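Local coordinates for protein beta-phosphoglucomutase (Bacteroides vulgatus, PDB 3DV9) that probably interconverts beta-glucose 1-phosphate and glucose 6-phosphate, as a putative magnesium-dependent beta-phosphoglucomutase of the haloacid dehalogenase superfamily, at residues H46-M49 and K50-G53; I73-V76 and S77-E80. One frame throughout, in Å; residues are numbered along the deposited sequence.

Contact 1: H46-M49 and K50-G53; sequences HKIM and KRFG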
ATOM      1  N   HIS A  46      12.045   6.411 -13.135  1.00 22.91           N
ATOM      2  CA  HIS A  46      13.298   6.033 -13.784  1.00 23.70           C
ATOM      3  C   HIS A  46      13.767   7.129 -14.763  1.00 23.99           C
ATOM      4  O   HIS A  46      14.944   7.566 -14.750  1.00 23.87           O
ATOM      5  CB  HIS A  46      13.140   4.717 -14.540  1.00 23.94           C
ATOM      6  CG  HIS A  46      14.278   4.459 -15.470  1.00 26.82           C
ATOM      7  ND1 HIS A  46      15.555   4.209 -15.021  1.00 28.55           N
ATOM      8  CD2 HIS A  46      14.344   4.472 -16.818  1.00 29.90           C
ATOM      9  CE1 HIS A  46      16.356   4.054 -16.059  1.00 31.25           C
ATOM     10  NE2 HIS A  46      15.650   4.229 -17.158  1.00 32.39           N
ATOM     11  N   LYS A  47      12.834   7.564 -15.603  1.00 24.60           N
ATOM     12  CA  LYS A  47      13.105   8.539 -16.649  1.00 25.83           C
ATOM     13  C   LYS A  47      13.436   9.928 -16.095  1.00 25.78           C
ATOM     14  O   LYS A  47      14.365  10.577 -16.584  1.00 25.13           O
ATOM     15  CB  LYS A  47      11.904   8.598 -17.592  1.00 27.43           C
ATOM     16  CG  LYS A  47      12.013   9.583 -18.752  1.00 30.05           C
ATOM     17  CD  LYS A  47      10.752   9.500 -19.596  1.00 35.07           C
ATOM     18  CE  LYS A  47      10.674  10.631 -20.584  1.00 38.41           C
ATOM     19  NZ  LYS A  47       9.756  10.237 -21.686  1.00 39.56           N
ATOM     20  N   ILE A  48      12.679  10.375 -15.082  1.00 23.92           N
ATOM     21  CA  ILE A  48      12.895  11.686 -14.493  1.00 22.98           C
ATOM     22  C   ILE A  48      14.211  11.743 -13.694  1.00 22.38           C
ATOM     23  O   ILE A  48      14.952  12.711 -13.760  1.00 21.41           O
ATOM     24  CB  ILE A  48      11.681  12.107 -13.632  1.00 23.51           C
ATOM     25  CG1 ILE A  48      10.471  12.365 -14.525  1.00 24.36           C
ATOM     26  CG2 ILE A  48      12.017  13.326 -12.735  1.00 23.16           C
ATOM     27  CD1 ILE A  48      10.826  13.034 -15.857  1.00 27.59           C
HETATM   28  N   MSE A  49      14.477  10.710 -12.914  1.00 21.88           N
HETATM   29  CA  MSE A  49      15.757  10.589 -12.224  1.00 22.24           C
HETATM   30  C   MSE A  49      16.924  10.645 -13.198  1.00 21.86           C
HETATM   31  O   MSE A  49      17.914  11.325 -12.931  1.00 22.61           O
HETATM   32  CB  MSE A  49      15.792   9.305 -11.376  1.00 21.26           C
HETATM   33  CG  MSE A  49      14.892   9.425 -10.120  1.00 20.70           C
HETATM   34 SE   MSE A  49      15.526  10.805  -8.877  0.70 23.24          SE
HETATM   35  CE  MSE A  49      16.876   9.771  -7.928  1.00 22.77           C
ATOM     36  N   LYS A  50      16.789   9.965 -14.337  1.00 22.66           N
ATOM     37  CA  LYS A  50      17.826   9.994 -15.403  1.00 23.61           C
ATOM     38  C   LYS A  50      18.064  11.422 -15.915  1.00 22.85           C
ATOM     39  O   LYS A  50      19.222  11.836 -16.114  1.00 23.95           O
ATOM     40  CB  LYS A  50      17.437   9.059 -16.563  1.00 23.88           C
ATOM     41  CG  LYS A  50      18.485   8.929 -17.649  1.00 28.10           C
ATOM     42  CD  LYS A  50      18.008   7.926 -18.700  1.00 33.20           C
ATOM     43  CE  LYS A  50      18.973   7.756 -19.887  1.00 38.62           C
ATOM     44  NZ  LYS A  50      19.974   6.649 -19.719  1.00 41.54           N
ATOM     45  N   ARG A  51      16.973  12.168 -16.108  1.00 22.19           N
ATOM     46  CA  ARG A  51      17.028  13.544 -16.578  1.00 21.27           C
ATOM     47  C   ARG A  51      17.806  14.440 -15.609  1.00 21.44           C
ATOM     48  O   ARG A  51      18.469  15.392 -16.036  1.00 20.26           O
ATOM     49  CB  ARG A  51      15.613  14.114 -16.739  1.00 21.67           C
ATOM     50  CG  ARG A  51      15.595  15.480 -17.369  1.00 21.08           C
ATOM     51  CD  ARG A  51      14.175  16.059 -17.351  1.00 24.74           C
ATOM     52  NE  ARG A  51      13.315  15.178 -18.159  1.00 27.93           N
ATOM     53  CZ  ARG A  51      11.983  15.219 -18.148  1.00 29.27           C
ATOM     54  NH1 ARG A  51      11.346  16.075 -17.366  1.00 28.09           N
ATOM     55  NH2 ARG A  51      11.288  14.362 -18.913  1.00 29.39           N
ATOM     56  N   PHE A  52      17.681  14.163 -14.313  1.00 19.80           N
ATOM     57  CA  PHE A  52      18.398  14.903 -13.259  1.00 20.62           C
ATOM     58  C   PHE A  52      19.799  14.313 -12.956  1.00 20.63           C
ATOM     59  O   PHE A  52      20.480  14.727 -12.040  1.00 20.86           O
ATOM     60  CB  PHE A  52      17.535  14.980 -12.006  1.00 20.48           C
ATOM     61  CG  PHE A  52      16.453  16.011 -12.085  1.00 21.87           C
ATOM     62  CD1 PHE A  52      16.626  17.266 -11.486  1.00 19.47           C
ATOM     63  CD2 PHE A  52      15.248  15.738 -12.750  1.00 21.37           C
ATOM     64  CE1 PHE A  52      15.640  18.229 -11.550  1.00 22.21           C
ATOM     65  CE2 PHE A  52      14.225  16.718 -12.825  1.00 20.75           C
ATOM     66  CZ  PHE A  52      14.417  17.951 -12.216  1.00 21.12           C
ATOM     67  N   GLY A  53      20.236  13.360 -13.761  1.00 21.11           N
ATOM     68  CA  GLY A  53      21.592  12.810 -13.644  1.00 21.93           C
ATOM     69  C   GLY A  53      21.752  11.678 -12.638  1.00 22.36           C
ATOM     70  O   GLY A  53      22.867  11.336 -12.274  1.00 23.60           O
TER
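Ile-48 lays its CD1 methyl over one face of the Arg-51 guanidinium, 3.4 Å from CZ and set off toward the rim. The contact spans the last turns of helix 38-51, which end in a Schellman motif. Gly-53, with positive phi, is the C-prime residue: its N bonds to Lys-50 O, and Phe-54 N reaches back to Met-49 O. Arg-51 runs out with CG anti to N (chi1 -174°) and then bends at chi3, which turns the guanidinium back over Ile-48. Lys-47 CE lies at the edge of the guanidinium, 4.1 Å from Arg-51 NH2. Lys-47 NZ forms a salt bridge with Glu-100, to which Arg-51 makes only a long, weak ion pair. The other branch of Ile-48, CG2, packs beside Phe-52, 4.0 Å from CD2. Phe-52 also touches Ala-92 and Ile-93 of helix 87-101. A serine in place of Phe-52 would probably leave a gap beside Ile-48 CG2 and weaken the packing of the helix end on helix 87-101. Phe-52 N is hydrogen-bonded to Ile-48 O at 3.1 Å and more weakly to Met-49 O. Ile-48 O also lies in the plane of the Phe-52 ring at its edge, 3.2 Å from CD2.

Contact 2: I73-V76 and S77-E80; sequences INIV and SRRE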
ATOM      1  N   ILE A  73      14.798   9.975  -3.429  1.00 28.67           N
ATOM      2  CA  ILE A  73      15.804  10.845  -4.048  1.00 29.11           C
ATOM      3  C   ILE A  73      17.065  10.867  -3.192  1.00 28.58           C
ATOM      4  O   ILE A  73      18.185  10.759  -3.714  1.00 29.53           O
ATOM      5  CB  ILE A  73      15.253  12.289  -4.260  1.00 28.51           C
ATOM      6  CG1 ILE A  73      14.084  12.273  -5.248  1.00 28.28           C
ATOM      7  CG2 ILE A  73      16.357  13.256  -4.759  1.00 29.34           C
ATOM      8  CD1 ILE A  73      13.151  13.511  -5.131  1.00 29.74           C
ATOM      9  N   ASN A  74      16.891  10.984  -1.876  1.00 29.53           N
ATOM     10  CA  ASN A  74      18.052  11.072  -0.976  1.00 29.55           C
ATOM     11  C   ASN A  74      18.876   9.789  -0.897  1.00 29.62           C
ATOM     12  O   ASN A  74      20.113   9.853  -0.784  1.00 29.86           O
ATOM     13  CB  ASN A  74      17.658  11.551   0.418  1.00 30.42           C
ATOM     14  CG  ASN A  74      17.436  13.039   0.472  1.00 30.52           C
ATOM     15  OD1 ASN A  74      17.847  13.763  -0.439  1.00 30.06           O
ATOM     16  ND2 ASN A  74      16.773  13.507   1.530  1.00 30.31           N
ATOM     17  N   ILE A  75      18.205   8.637  -0.991  1.00 29.01           N
ATOM     18  CA  ILE A  75      18.915   7.353  -1.056  1.00 28.54           C
ATOM     19  C   ILE A  75      19.841   7.345  -2.256  1.00 27.23           C
ATOM     20  O   ILE A  75      21.035   7.068  -2.125  1.00 27.89           O
ATOM     21  CB  ILE A  75      17.931   6.132  -1.131  1.00 28.67           C
ATOM     22  CG1 ILE A  75      17.266   5.913   0.232  1.00 29.32           C
ATOM     23  CG2 ILE A  75      18.658   4.850  -1.608  1.00 28.35           C
ATOM     24  CD1 ILE A  75      15.958   5.125   0.136  1.00 27.19           C
ATOM     25  N   VAL A  76      19.305   7.681  -3.424  1.00 26.64           N
ATOM     26  CA  VAL A  76      20.086   7.641  -4.644  1.00 25.76           C
ATOM     27  C   VAL A  76      21.170   8.731  -4.629  1.00 24.50           C
ATOM     28  O   VAL A  76      22.294   8.505  -5.093  1.00 26.77           O
ATOM     29  CB  VAL A  76      19.203   7.795  -5.898  1.00 25.85           C
ATOM     30  CG1 VAL A  76      20.043   7.746  -7.164  1.00 25.33           C
ATOM     31  CG2 VAL A  76      18.114   6.722  -5.915  1.00 26.23           C
ATOM     32  N   SER A  77      20.833   9.912  -4.117  1.00 23.09           N
ATOM     33  CA  SER A  77      21.807  11.016  -4.050  1.00 20.73           C
ATOM     34  C   SER A  77      23.001  10.684  -3.149  1.00 20.62           C
ATOM     35  O   SER A  77      24.172  10.907  -3.526  1.00 19.35           O
ATOM     36  CB  SER A  77      21.136  12.301  -3.578  1.00 20.84           C
ATOM     37  OG  SER A  77      22.076  13.370  -3.560  1.00 17.59           O
ATOM     38  N   ARG A  78      22.707  10.153  -1.962  1.00 20.42           N
ATOM     39  CA  ARG A  78      23.754   9.822  -1.001  1.00 21.08           C
ATOM     40  C   ARG A  78      24.747   8.858  -1.613  1.00 21.13           C
ATOM     41  O   ARG A  78      25.952   9.034  -1.479  1.00 21.45           O
ATOM     42  CB  ARG A  78      23.183   9.230   0.279  1.00 20.59           C
ATOM     43  CG  ARG A  78      22.637  10.258   1.246  1.00 21.62           C
ATOM     44  CD  ARG A  78      22.397   9.653   2.641  1.00 23.13           C
ATOM     45  NE  ARG A  78      21.387   8.589   2.646  1.00 24.47           N
ATOM     46  CZ  ARG A  78      20.072   8.793   2.700  1.00 25.35           C
ATOM     47  NH1 ARG A  78      19.583  10.029   2.750  1.00 26.86           N
ATOM     48  NH2 ARG A  78      19.240   7.758   2.703  1.00 26.76           N
ATOM     49  N   ARG A  79      24.242   7.850  -2.306  1.00 20.93           N
ATOM     50  CA  ARG A  79      25.122   6.837  -2.853  1.00 20.78           C
ATOM     51  C   ARG A  79      25.918   7.291  -4.076  1.00 20.45           C
ATOM     52  O   ARG A  79      27.040   6.829  -4.274  1.00 20.36           O
ATOM     53  CB  ARG A  79      24.364   5.542  -3.130  1.00 21.01           C
ATOM     54  CG  ARG A  79      23.725   5.442  -4.476  1.00 20.84           C
ATOM     55  CD  ARG A  79      22.879   4.215  -4.534  1.00 23.48           C
ATOM     56  NE  ARG A  79      22.148   4.142  -5.793  1.00 23.51           N
ATOM     57  CZ  ARG A  79      20.996   3.511  -5.949  1.00 19.40           C
ATOM     58  NH1 ARG A  79      20.427   2.918  -4.911  1.00 18.30           N
ATOM     59  NH2 ARG A  79      20.408   3.507  -7.141  1.00 19.57           N
ATOM     60  N   GLU A  80      25.354   8.198  -4.875  1.00 20.06           N
ATOM     61  CA  GLU A  80      26.015   8.675  -6.097  1.00 19.47           C
ATOM     62  C   GLU A  80      26.908   9.883  -5.841  1.00 19.08           C
ATOM     63  O   GLU A  80      27.922  10.058  -6.525  1.00 19.00           O
ATOM     64  CB  GLU A  80      24.993   9.009  -7.180  1.00 19.74           C
ATOM     65  CG  GLU A  80      24.283   7.799  -7.759  1.00 19.86           C
ATOM     66  CD  GLU A  80      23.552   8.090  -9.059  1.00 19.54           C
ATOM     67  OE1 GLU A  80      23.610   9.251  -9.552  1.00 21.41           O
ATOM     68  OE2 GLU A  80      22.959   7.142  -9.612  1.00 17.34           O
TER
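The backbone runs in regular alpha-helical i to i+4 bonds, from Ser-77 N to Ile-73 O at 2.8 Å through to Glu-80 N on Val-76 O at 3.1 Å. The bond from Arg-79 N to Ile-75 O is weak. This is the middle and later part of helix 69-81, in the helical part of the chain away from the parallel sheet. Ile-73 and Val-76 are buried: Ile-73 packs on Trp-45 and on helix 87-101, and Val-76 on Met-49 of helix 38-51.

Arg-78 folds back along its own helix. Its chain bends at chi3 (-63°) and brings one face of the guanidinium over the carbonyl of Asn-74, with Asn-74 O 3.5 Å above the plane, toward the rim. That oxygen already accepts the bond from Arg-78 N. At the end of the group, NH1 lies 3.4 Å from Asn-74 CB, while NH2 meets Ile-75 CG1. NH1 also forms a salt bridge with Asp-84, and Asn-74 OD1 takes a hydrogen bond from Ala-85 N. Both tie the helix to the loop that follows it.

Arg-79 starts with CG between N and the carbonyl carbon (chi1 88°), which sets CG close to Val-76 O. The chain then extends, and Val-76 CG2 lies over one face of its guanidinium, near NH2. The charge is paired with Glu-60. Ser-77 OG bonds to His-83 O and to Arg-81 NH2. Glu-80 runs alongside Val-76, pointing the same way, and its OE2 accepts a hydrogen bond from Gly-55 N. The same OE2 is 3.9 Å from Val-76 CG1.

Contact 1 comes first along the chain, at the end of helix 38-51, and contact 2 follows on helix 69-81. Their centres are about 13 Å apart. Both lie on the same side of the chain's centre, in the helical region remote from the parallel sheet. This region probably corresponds to the cap domain, which in relatives closes over the magnesium site of the core domain, so both contacts probably belong to the cap's own helix packing. The two helices touch directly: Met-49 CE is 3.7 Å from Val-76 CB. Helix 87-101 packs against both, and its Ile-93 touches Phe-52 of contact 1 and Ile-73 of contact 2. The three helices thus meet through apolar side chains.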